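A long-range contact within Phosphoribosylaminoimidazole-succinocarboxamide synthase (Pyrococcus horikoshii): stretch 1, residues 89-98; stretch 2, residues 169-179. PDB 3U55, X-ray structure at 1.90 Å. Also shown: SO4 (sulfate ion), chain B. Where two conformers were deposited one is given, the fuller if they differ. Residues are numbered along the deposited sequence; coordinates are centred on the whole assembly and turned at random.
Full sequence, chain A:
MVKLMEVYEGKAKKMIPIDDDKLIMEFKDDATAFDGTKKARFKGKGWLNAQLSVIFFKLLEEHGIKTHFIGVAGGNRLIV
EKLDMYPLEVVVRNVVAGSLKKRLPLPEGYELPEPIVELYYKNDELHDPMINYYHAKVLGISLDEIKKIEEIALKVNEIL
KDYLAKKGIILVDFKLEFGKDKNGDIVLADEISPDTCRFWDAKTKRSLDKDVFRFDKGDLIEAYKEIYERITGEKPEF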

# COMPACT_ATOMS: atom_id res chain seq x y z
N GLU A 89 -6.06 7.30 7.69
CA GLU A 89 -7.21 6.45 7.97
C GLU A 89 -6.66 5.03 8.13
O GLU A 89 -5.94 4.54 7.26
CB GLU A 89 -8.24 6.54 6.84
CG GLU A 89 -8.98 7.88 6.83
CD GLU A 89 -9.87 8.09 5.61
OE1 GLU A 89 -10.40 9.20 5.46
OE2 GLU A 89 -10.03 7.14 4.81
N VAL A 90 -6.96 4.41 9.26
CA VAL A 90 -6.42 3.09 9.58
C VAL A 90 -7.57 2.10 9.49
O VAL A 90 -8.54 2.19 10.24
CB VAL A 90 -5.78 3.07 10.99
CG1 VAL A 90 -5.16 1.69 11.30
CG2 VAL A 90 -4.71 4.16 11.10
N VAL A 91 -7.46 1.17 8.55
CA VAL A 91 -8.54 0.22 8.30
C VAL A 91 -8.14 -1.19 8.77
O VAL A 91 -7.10 -1.71 8.36
CB VAL A 91 -8.93 0.22 6.80
CG1 VAL A 91 -10.05 -0.77 6.54
CG2 VAL A 91 -9.31 1.64 6.33
N VAL A 92 -8.96 -1.79 9.64
CA VAL A 92 -8.74 -3.17 10.08
C VAL A 92 -9.81 -4.04 9.44
O VAL A 92 -10.98 -3.69 9.47
CB VAL A 92 -8.78 -3.31 11.63
CG1 VAL A 92 -8.47 -4.75 12.06
CG2 VAL A 92 -7.79 -2.38 12.29
N ARG A 93 -9.40 -5.17 8.86
CA ARG A 93 -10.34 -6.03 8.12
C ARG A 93 -10.23 -7.49 8.59
O ARG A 93 -9.14 -8.06 8.64
CB ARG A 93 -10.08 -5.91 6.60
CG ARG A 93 -9.54 -4.52 6.14
CD ARG A 93 -9.42 -4.37 4.61
NE ARG A 93 -10.74 -4.14 4.04
CZ ARG A 93 -11.15 -3.06 3.39
NH1 ARG A 93 -10.34 -2.03 3.12
NH2 ARG A 93 -12.40 -3.03 2.98
N ASN A 94 -11.39 -8.06 8.94
CA ASN A 94 -11.51 -9.44 9.39
C ASN A 94 -12.12 -10.34 8.32
O ASN A 94 -11.81 -11.54 8.23
CB ASN A 94 -12.40 -9.50 10.63
CG ASN A 94 -11.84 -8.71 11.79
OD1 ASN A 94 -10.70 -8.95 12.22
ND2 ASN A 94 -12.63 -7.78 12.31
N VAL A 95 -13.00 -9.75 7.52
CA VAL A 95 -13.72 -10.44 6.46
C VAL A 95 -13.53 -9.62 5.18
O VAL A 95 -13.51 -8.38 5.24
CB VAL A 95 -15.22 -10.56 6.81
CG1 VAL A 95 -16.02 -11.17 5.66
CG2 VAL A 95 -15.40 -11.37 8.09
N VAL A 96 -13.38 -10.29 4.04
CA VAL A 96 -13.18 -9.59 2.76
C VAL A 96 -14.45 -8.86 2.32
O VAL A 96 -15.54 -9.45 2.24
CB VAL A 96 -12.66 -10.53 1.64
CG1 VAL A 96 -12.61 -9.82 0.31
CG2 VAL A 96 -11.27 -11.08 1.98
N ALA A 97 -14.30 -7.56 2.07
CA ALA A 97 -15.39 -6.70 1.61
C ALA A 97 -14.77 -5.43 1.05
O ALA A 97 -13.58 -5.19 1.22
CB ALA A 97 -16.33 -6.37 2.77
N GLY A 98 -15.59 -4.64 0.36
CA GLY A 98 -15.17 -3.32 -0.13
C GLY A 98 -13.95 -3.34 -1.03
O GLY A 98 -13.82 -4.20 -1.91
N ILE A 169 -23.53 -9.98 15.80
CA ILE A 169 -23.06 -9.09 14.74
C ILE A 169 -21.59 -9.40 14.39
O ILE A 169 -20.75 -9.44 15.29
CB ILE A 169 -23.17 -7.60 15.17
CG1 ILE A 169 -24.62 -7.23 15.50
CG2 ILE A 169 -22.63 -6.66 14.08
CD1 ILE A 169 -24.77 -5.93 16.25
N ILE A 170 -21.30 -9.57 13.10
CA ILE A 170 -19.94 -9.81 12.63
C ILE A 170 -19.28 -8.47 12.28
O ILE A 170 -19.78 -7.73 11.44
CB ILE A 170 -19.94 -10.73 11.38
CG1 ILE A 170 -20.62 -12.07 11.70
CG2 ILE A 170 -18.52 -10.93 10.86
CD1 ILE A 170 -20.83 -12.96 10.49
N LEU A 171 -18.17 -8.17 12.95
CA LEU A 171 -17.37 -7.01 12.60
C LEU A 171 -16.53 -7.35 11.39
O LEU A 171 -15.51 -8.04 11.50
CB LEU A 171 -16.48 -6.59 13.77
CG LEU A 171 -15.63 -5.33 13.52
CD1 LEU A 171 -16.52 -4.10 13.27
CD2 LEU A 171 -14.69 -5.10 14.68
N VAL A 172 -16.97 -6.88 10.22
CA VAL A 172 -16.31 -7.20 8.96
C VAL A 172 -15.01 -6.39 8.78
O VAL A 172 -13.94 -6.96 8.49
CB VAL A 172 -17.27 -6.98 7.78
CG1 VAL A 172 -16.52 -6.93 6.45
CG2 VAL A 172 -18.36 -8.08 7.78
N ASP A 173 -15.13 -5.08 8.93
CA ASP A 173 -13.99 -4.16 8.92
C ASP A 173 -14.40 -2.86 9.61
O ASP A 173 -15.57 -2.68 9.95
CB ASP A 173 -13.44 -3.92 7.50
CG ASP A 173 -14.47 -3.30 6.53
OD1 ASP A 173 -15.15 -2.32 6.89
OD2 ASP A 173 -14.55 -3.79 5.39
N PHE A 174 -13.44 -1.97 9.84
CA PHE A 174 -13.73 -0.64 10.38
C PHE A 174 -12.56 0.30 10.12
O PHE A 174 -11.44 -0.14 9.86
CB PHE A 174 -14.08 -0.69 11.88
CG PHE A 174 -12.98 -1.22 12.75
CD1 PHE A 174 -12.14 -0.34 13.43
CD2 PHE A 174 -12.79 -2.59 12.91
CE1 PHE A 174 -11.11 -0.82 14.24
CE2 PHE A 174 -11.77 -3.08 13.73
CZ PHE A 174 -10.92 -2.19 14.39
N LYS A 175 -12.85 1.60 10.17
CA LYS A 175 -11.87 2.64 9.90
C LYS A 175 -11.67 3.51 11.13
O LYS A 175 -12.64 4.00 11.72
CB LYS A 175 -12.33 3.48 8.71
CG LYS A 175 -11.30 4.48 8.21
N LEU A 176 -10.40 3.70 11.51
CA LEU A 176 -10.05 4.56 12.63
C LEU A 176 -9.19 5.75 12.21
O LEU A 176 -8.48 5.70 11.20
CB LEU A 176 -9.28 3.78 13.70
CG LEU A 176 -9.90 2.54 14.35
CD1 LEU A 176 -8.91 1.94 15.34
CD2 LEU A 176 -11.24 2.83 15.03
N GLU A 177 -9.25 6.80 13.02
CA GLU A 177 -8.30 7.91 12.92
C GLU A 177 -7.69 8.12 14.30
O GLU A 177 -8.29 7.75 15.31
CB GLU A 177 -8.97 9.18 12.40
CG GLU A 177 -9.67 9.00 11.05
CD GLU A 177 -10.07 10.31 10.40
OE1 GLU A 177 -9.69 11.39 10.90
OE2 GLU A 177 -10.77 10.26 9.36
N PHE A 178 -6.50 8.70 14.34
CA PHE A 178 -5.74 8.90 15.56
C PHE A 178 -5.11 10.27 15.56
O PHE A 178 -4.87 10.86 14.50
CB PHE A 178 -4.61 7.88 15.66
CG PHE A 178 -5.06 6.45 15.85
CD1 PHE A 178 -5.20 5.91 17.12
CD2 PHE A 178 -5.32 5.65 14.74
CE1 PHE A 178 -5.60 4.59 17.30
CE2 PHE A 178 -5.72 4.32 14.90
CZ PHE A 178 -5.86 3.80 16.19
N GLY A 179 -4.80 10.75 16.75
CA GLY A 179 -4.02 11.97 16.92
C GLY A 179 -3.14 11.83 18.15
O GLY A 179 -3.24 10.84 18.89
S SO4 B . -13.34 0.32 1.70
O1 SO4 B . -13.36 -1.13 1.70
O2 SO4 B . -14.39 0.85 2.56
O3 SO4 B . -12.02 0.76 2.15
O4 SO4 B . -13.59 0.80 0.34
O HOH W 1 -12.99 -5.81 4.55

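How does stretch 2 first meet its partner? Ile-169 lies out of reach, and contact begins where Ile-170 CG2 sits 4.2 Å from Val-95 CG2, a loose apolar touch. The polar anchoring follows at once. Leu-171 offers its carbonyl to the Asn-94 side chain, with Asn-94 ND2 3.0 Å from Leu-171 O. The next carbonyl takes two backbone donors: Val-172 O lies 2.8 Å from Asn-94 N and 3.1 Å from Val-95 N. Stretch 1 turns a corner at Asn-94, so these consecutive amides can converge on one oxygen instead of alternating as they would in a straight strand. The Val-172 side chain adds apolar packing, its CG1 being 3.9 Å from Val-95 CB and 3.7 Å from Ala-97 CB.

What does the carboxylate of Asp-173 do? It faces Arg-93 across a non-hydrogen-bonded antiparallel pair, where the CA atoms of Arg-93 and Asp-173 are only 4.2 Å apart and both side chains leave the same face of the sheet. That placement allows a salt bridge, with Arg-93 NH2 3.3 Å from Asp-173 OD2. Water 1 reinforces the link: it accepts from Arg-93 NE at 2.8 Å and lies 2.7 Å from Asp-173 OD2. The guanidinium also holds the sulfate, probably from the crystallisation liquor, through a very short hydrogen bond of 2.5 Å from Arg-93 NH2 to SO4 O1, at the guanidinium edge.

How do the backbones join beyond this point? Phe-174 and Val-92 form a hydrogen-bonded antiparallel pair: Phe-174 N reaches Val-92 O and Val-92 N reaches Phe-174 O, each at 3.0 Å. Their side chains share a face, with Phe-174 CE2 3.7 Å from Val-92 CB. Lys-175 comes next, opposite Val-91 on the face that carries Arg-93 and Asp-173. Its modelled side chain stops at CG, which lies 3.9 Å from Val-91 CG2. Leu-176 then pairs with Val-90 through shorter and straighter bonds, Leu-176 N to Val-90 O at 2.7 Å and Val-90 N to Leu-176 O at 2.8 Å, both with angles above 170°.

What closes the contact at the far end? Glu-177 brings its carboxylate near that of Glu-89, with Glu-177 OE2 4.1 Å from Glu-89 OE1. These are like charges, so the approach itself supplies no salt bridge; both oxygens have hydrogen bonds elsewhere in the structure. Phe-178 ends the contact with apolar packing, as Val-90 CG2 meets its ring at the edge, 3.9 Å from Phe-178 CE2. Gly-179 takes no part.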